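Local coordinates for Mypaa.01249.c (Mycobacterium paratuberculosis, PDB 3RD5), which is of unconfirmed function but belongs to the short-chain dehydrogenase/reductase family and is probably an oxidoreductase, at residues L152-S156 with R157-P161; G107-S110 with Q111-T114; Q167-L170 with A171-L174. All coordinates share one frame; numbering follows the deposited sequence.

Interaction 1: L152-S156 with R157-P161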
# COMPACT_ATOMS: atom_id res chain seq x y z
N LEU A 152 -16.95 -9.16 6.20
CA LEU A 152 -15.64 -8.48 6.08
C LEU A 152 -15.54 -7.29 7.02
O LEU A 152 -14.44 -6.99 7.53
CB LEU A 152 -15.43 -8.03 4.63
CG LEU A 152 -14.01 -7.60 4.29
CD1 LEU A 152 -13.05 -8.79 4.08
CD2 LEU A 152 -14.04 -6.69 3.01
N ASN A 153 -16.67 -6.60 7.24
CA ASN A 153 -16.70 -5.37 8.01
C ASN A 153 -17.07 -5.55 9.49
O ASN A 153 -17.34 -4.56 10.18
CB ASN A 153 -17.63 -4.35 7.31
CG ASN A 153 -17.01 -3.81 6.04
OD1 ASN A 153 -15.92 -3.25 6.07
ND2 ASN A 153 -17.66 -4.04 4.88
N TRP A 154 -16.98 -6.77 9.99
CA TRP A 154 -17.08 -7.05 11.45
C TRP A 154 -18.40 -6.51 12.00
O TRP A 154 -18.44 -5.97 13.12
CB TRP A 154 -15.87 -6.43 12.19
CG TRP A 154 -14.51 -6.97 11.81
CD1 TRP A 154 -13.74 -6.61 10.73
CD2 TRP A 154 -13.74 -7.94 12.54
NE1 TRP A 154 -12.56 -7.29 10.76
CE2 TRP A 154 -12.54 -8.12 11.85
CE3 TRP A 154 -13.97 -8.67 13.73
CZ2 TRP A 154 -11.55 -9.00 12.28
CZ3 TRP A 154 -12.98 -9.55 14.16
CH2 TRP A 154 -11.79 -9.71 13.43
N ARG A 155 -19.48 -6.72 11.26
CA ARG A 155 -20.80 -6.23 11.70
C ARG A 155 -21.50 -7.15 12.69
O ARG A 155 -22.32 -6.68 13.52
CB ARG A 155 -21.69 -6.04 10.47
CG ARG A 155 -23.03 -5.40 10.77
CD ARG A 155 -22.89 -3.99 11.27
NE ARG A 155 -24.18 -3.53 11.77
CZ ARG A 155 -24.63 -3.74 13.01
NH1 ARG A 155 -23.88 -4.39 13.92
NH2 ARG A 155 -25.84 -3.29 13.34
N SER A 156 -21.21 -8.44 12.61
CA SER A 156 -21.96 -9.49 13.34
C SER A 156 -21.06 -10.47 14.08
O SER A 156 -21.45 -11.60 14.38
CB SER A 156 -22.88 -10.24 12.36
OG SER A 156 -23.77 -9.32 11.72
N ARG A 157 -19.84 -10.02 14.40
CA ARG A 157 -18.86 -10.83 15.09
C ARG A 157 -18.00 -9.89 15.97
O ARG A 157 -17.64 -8.81 15.53
CB ARG A 157 -17.96 -11.61 14.09
CG ARG A 157 -17.16 -10.78 13.12
CD ARG A 157 -16.69 -11.60 11.92
NE ARG A 157 -15.97 -10.85 10.89
CZ ARG A 157 -14.64 -10.87 10.70
NH1 ARG A 157 -13.85 -11.58 11.49
NH2 ARG A 157 -14.14 -10.19 9.69
N ARG A 158 -17.69 -10.31 17.18
CA ARG A 158 -16.93 -9.52 18.14
C ARG A 158 -15.64 -9.02 17.48
O ARG A 158 -14.89 -9.80 16.83
CB ARG A 158 -16.58 -10.35 19.38
CG ARG A 158 -15.59 -9.68 20.33
CD ARG A 158 -15.19 -10.67 21.46
NE ARG A 158 -16.28 -10.86 22.35
CZ ARG A 158 -16.69 -12.02 22.89
NH1 ARG A 158 -16.19 -13.20 22.52
NH2 ARG A 158 -17.67 -11.98 23.74
N TYR A 159 -15.34 -7.74 17.68
CA TYR A 159 -14.15 -7.14 17.12
C TYR A 159 -12.89 -7.52 17.88
O TYR A 159 -12.88 -7.62 19.11
CB TYR A 159 -14.31 -5.63 17.19
CG TYR A 159 -13.25 -4.78 16.50
CD1 TYR A 159 -13.18 -4.71 15.10
CD2 TYR A 159 -12.39 -3.98 17.25
CE1 TYR A 159 -12.26 -3.84 14.51
CE2 TYR A 159 -11.49 -3.13 16.66
CZ TYR A 159 -11.42 -3.09 15.31
OH TYR A 159 -10.49 -2.16 14.78
N SER A 160 -11.78 -7.66 17.14
CA SER A 160 -10.42 -7.77 17.65
C SER A 160 -9.58 -6.70 16.96
O SER A 160 -9.39 -6.79 15.72
CB SER A 160 -9.88 -9.15 17.33
OG SER A 160 -8.44 -9.15 17.51
N PRO A 161 -9.04 -5.71 17.69
CA PRO A 161 -8.20 -4.71 17.03
C PRO A 161 -7.06 -5.34 16.18
O PRO A 161 -6.82 -4.91 15.05
CB PRO A 161 -7.67 -3.85 18.17
CG PRO A 161 -8.79 -3.94 19.19
CD PRO A 161 -9.31 -5.34 19.11
O HOH W 1 -17.04 -6.10 15.44

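Interaction 2: G107-S110 with Q111-T114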
# COMPACT_ATOMS: atom_id res chain seq x y z
N GLY A 107 -19.32 3.02 5.48
CA GLY A 107 -19.78 1.91 6.33
C GLY A 107 -18.85 0.75 6.48
O GLY A 107 -19.25 -0.33 6.93
N PHE A 108 -17.58 0.97 6.12
CA PHE A 108 -16.62 -0.11 6.23
C PHE A 108 -15.97 -0.09 7.62
O PHE A 108 -15.76 0.97 8.20
CB PHE A 108 -15.48 0.01 5.20
CG PHE A 108 -15.93 0.19 3.77
CD1 PHE A 108 -17.05 -0.46 3.25
CD2 PHE A 108 -15.15 0.94 2.90
CE1 PHE A 108 -17.40 -0.28 1.93
CE2 PHE A 108 -15.50 1.08 1.54
CZ PHE A 108 -16.65 0.48 1.10
N GLU A 109 -15.59 -1.25 8.15
CA GLU A 109 -14.74 -1.30 9.35
C GLU A 109 -13.46 -0.53 9.01
O GLU A 109 -12.94 -0.62 7.88
CB GLU A 109 -14.49 -2.74 9.79
CG GLU A 109 -13.61 -2.91 11.01
CD GLU A 109 -12.10 -2.84 10.72
OE1 GLU A 109 -11.70 -3.40 9.67
OE2 GLU A 109 -11.33 -2.23 11.51
N SER A 110 -12.95 0.27 9.94
CA SER A 110 -11.95 1.26 9.53
C SER A 110 -10.62 0.70 9.03
O SER A 110 -10.01 1.29 8.14
CB SER A 110 -11.74 2.34 10.61
OG SER A 110 -11.02 1.85 11.73
N GLN A 111 -10.18 -0.42 9.57
CA GLN A 111 -8.89 -0.98 9.14
C GLN A 111 -9.03 -1.58 7.75
O GLN A 111 -8.21 -1.29 6.87
CB GLN A 111 -8.31 -1.94 10.17
CG GLN A 111 -8.08 -1.28 11.52
CD GLN A 111 -7.30 -2.13 12.47
OE1 GLN A 111 -6.09 -2.37 12.27
NE2 GLN A 111 -7.95 -2.60 13.54
N ILE A 112 -9.98 -2.47 7.53
CA ILE A 112 -10.16 -3.01 6.16
C ILE A 112 -10.51 -1.87 5.21
O ILE A 112 -10.06 -1.87 4.04
CB ILE A 112 -11.17 -4.17 6.13
CG1 ILE A 112 -11.11 -4.94 4.82
CG2 ILE A 112 -12.62 -3.70 6.35
CD1 ILE A 112 -9.86 -5.81 4.65
N GLY A 113 -11.28 -0.90 5.67
CA GLY A 113 -11.72 0.20 4.81
C GLY A 113 -10.57 1.10 4.37
O GLY A 113 -10.51 1.53 3.21
N THR A 114 -9.70 1.44 5.29
CA THR A 114 -8.56 2.33 5.01
C THR A 114 -7.46 1.57 4.27
O THR A 114 -6.98 1.99 3.22
CB THR A 114 -7.96 2.88 6.32
OG1 THR A 114 -8.97 3.59 7.06
CG2 THR A 114 -6.76 3.83 6.03

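Interaction 3: Q167-L170 with A171-L174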
# COMPACT_ATOMS: atom_id res chain seq x y z
N GLN A 167 -6.55 -9.02 9.14
CA GLN A 167 -7.39 -9.26 7.98
C GLN A 167 -7.00 -8.29 6.86
O GLN A 167 -6.92 -8.67 5.69
CB GLN A 167 -8.91 -9.13 8.30
CG GLN A 167 -9.78 -9.51 7.11
CD GLN A 167 -11.28 -9.30 7.30
OE1 GLN A 167 -12.07 -10.23 7.05
NE2 GLN A 167 -11.69 -8.06 7.59
N SER A 168 -6.80 -7.03 7.22
CA SER A 168 -6.47 -6.01 6.23
C SER A 168 -5.11 -6.22 5.57
O SER A 168 -4.95 -5.96 4.38
CB SER A 168 -6.59 -4.59 6.83
OG SER A 168 -5.49 -4.21 7.62
N LYS A 169 -4.17 -6.69 6.36
CA LYS A 169 -2.78 -6.95 5.88
C LYS A 169 -2.69 -8.18 4.99
O LYS A 169 -1.95 -8.24 4.01
CB LYS A 169 -1.79 -6.92 7.03
CG LYS A 169 -1.71 -5.57 7.73
CD LYS A 169 -1.04 -4.52 6.87
CE LYS A 169 -1.88 -3.30 6.58
NZ LYS A 169 -1.15 -2.40 5.63
N LEU A 170 -3.49 -9.20 5.31
CA LEU A 170 -3.69 -10.33 4.43
C LEU A 170 -4.37 -9.90 3.13
O LEU A 170 -3.93 -10.28 2.03
CB LEU A 170 -4.49 -11.41 5.17
CG LEU A 170 -4.88 -12.61 4.31
CD1 LEU A 170 -3.68 -13.37 3.68
CD2 LEU A 170 -5.75 -13.58 5.08
N ALA A 171 -5.39 -9.06 3.23
CA ALA A 171 -6.05 -8.50 2.05
C ALA A 171 -5.07 -7.78 1.12
O ALA A 171 -5.13 -7.94 -0.09
CB ALA A 171 -7.22 -7.60 2.44
N ASN A 172 -4.10 -7.06 1.70
CA ASN A 172 -3.10 -6.35 0.89
C ASN A 172 -2.31 -7.31 0.01
O ASN A 172 -1.96 -7.00 -1.13
CB ASN A 172 -2.08 -5.61 1.77
CG ASN A 172 -2.61 -4.41 2.54
OD1 ASN A 172 -2.11 -4.14 3.65
ND2 ASN A 172 -3.52 -3.61 1.96
N LEU A 173 -2.00 -8.50 0.54
CA LEU A 173 -1.26 -9.51 -0.22
C LEU A 173 -2.12 -10.22 -1.28
O LEU A 173 -1.69 -10.43 -2.41
CB LEU A 173 -0.59 -10.54 0.73
CG LEU A 173 0.57 -9.93 1.50
CD1 LEU A 173 1.08 -10.90 2.57
CD2 LEU A 173 1.78 -9.67 0.56
N LEU A 174 -3.34 -10.60 -0.89
CA LEU A 174 -4.27 -11.22 -1.83
C LEU A 174 -4.61 -10.25 -2.96
O LEU A 174 -4.80 -10.66 -4.12
CB LEU A 174 -5.52 -11.65 -1.08
CG LEU A 174 -5.35 -12.82 -0.11
CD1 LEU A 174 -6.61 -12.95 0.76
CD2 LEU A 174 -5.05 -14.15 -0.83

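Interaction 1: L152-S156 with R157-P161
Arg157 lays its guanidinium flat over one face of the Trp154 indole. The two planes are 19° apart, and CZ of Arg157 stands 3.6 Å from the centroid of the six-membered ring of Trp154, close to the ring normal. This is a stacked cation-pi pair. NH2 of Arg157 is 3.4 Å from CE2 of Trp154, while NH1 lies over the far end of the six-membered ring. An extended chain from CG to NE carries the group there. NE also bonds to Asp151 O, which helps to fix the rotation of the guanidinium.

The opposite indole face meets the edge of Tyr159, a T-shaped pair with planes at 75°. The nearest side-chain atoms are Tyr159 CD1 and Trp154 CD2, 4.2 Å apart. At the indole edge, Arg158 O lies 3.3 Å from Trp154 CZ3. One water donates to Trp154 O (2.7 Å) and to Arg157 O (2.8 Å), bridging the turn.

The loop connects strand 133-137 to helix 161-185, where Ser160 is the N-cap and its OG accepts from Leu163 N. Trp154 packs on Leu163, Ala164 and Gln167 of that helix. Leu152 reaches helices 110-126 and 271-285.

Interaction 2: G107-S110 with Q111-T114
Glu109 turns its carboxylate back onto the first turn of the helix and takes two backbone N-H groups, one on each oxygen. OE1 accepts from Ile112 N at 2.9 Å, and the bond is practically straight at 178°. The donor meets OE1 on its syn side, 34° out of the carboxylate plane. OE2 accepts from Gln111 N at 2.9 Å, and this donor comes from above the plane. The bend at chi2 (-82°) folds the chain over so that both oxygens face the helix start. Two bonds hold the carboxylate, and its charge is likely to suit the positive end of the helix dipole. The methyl CG2 of Ile112 lies against the carboxylate, 3.5 Å from Glu109 OE1.

Backbone carbonyls supply the remaining bonds. Glu109 O accepts from Gly113 N at 2.8 Å. Ser110 O is gripped twice by Thr114, through N at 2.9 Å and through OG1 at 2.7 Å. The hydroxyl is thus turned back to the preceding turn of the helix.

Packing is apolar around Gly113. Phe108 CB rests 3.8 Å from Gly113 CA, and ring atom CD2 of Phe108 follows at 4.0 Å. With no side chain on Gly113, Phe108 can lie directly against the backbone.

The amide of Gln111 turns away from the helix start, with OE1 on Ala98 N and NE2 on Tyr159 OH and Pro161 O.

This is a side-chain N-cap made by a glutamate. It starts helix 110-126, which follows strand 87-92 in the Rossmann-type fold of short-chain dehydrogenases.

Interaction 3: Q167-L170 with A171-L174
Lys169 and Asn172 lie alongside each other, one turn apart, and point the same way. NZ of Lys169 donates to OD1 of Asn172 at 2.8 Å, from a little outside the amide's carbonyl plane. The lysine chain has to bend to get there, at chi2 (-71°) and again at chi3 (121°), a value away from the staggered positions. CE of Lys169 is therefore also drawn close to Asn172 OD1, at 3.1 Å. Both polar ends have second partners. NZ also donates to Val137 O, and Asn172 ND2 bonds to Asn115 O on helix 110-126. The amide is thus held at both its oxygen and its nitrogen, and its rotation is fixed.

Lys169 follows Tyr165 by four residues, the Tyr-x-x-x-Lys spacing of the short-chain dehydrogenase motif. In relatives these two residues, a serine and an asparagine form the catalytic centre. Ser139, which Lys169 touches, and Asn115 are consistent with those roles here.

The backbone is close-packed around Ala171. Its N donates to Gln167 O at 2.9 Å, and its CB nestles against the carbonyls of Gln167 and Ser168. Ala171 also meets Ile112 and His116 of helix 110-126.

The bonding is looser at Leu173. Its N makes a weak bond to Lys169 O at 3.5 Å and another weak one to Leu170 O. Lys169 O is also bonded to Ser138 OG. Leu174 N, by contrast, gives Leu170 O a much straighter bond, at 172°. The side chains of this pair only graze, Leu170 CG lying 4.0 Å from Leu174 CD1. No side of the contact opens to solvent: all eight residues are buried, and beyond Leu174 lie Met273, Ala274 and Leu277 of helix 271-285.

The three contacts follow one another along the chain as 2, 1, 3 and touch in space. The centres of interactions 1 and 2 are about 11 Å apart. Asn153 OD1 ties the loop to Glu109 N, 2.9 Å away, just where the capped helix begins. The centres of interactions 1 and 3 lie about 16 Å apart; they meet at Gln167, whose NE2 is 3.0 Å from Leu152 O. Interactions 2 and 3, about 13 Å between centres, meet through packing, with Ile112 CD1 3.9 Å from Ala171 CB. Interaction 3 holds the probable active-site lysine. Interaction 1 lies in the loop leading into the same helix, and interaction 2 at the start of helix 110-126, which packs against it.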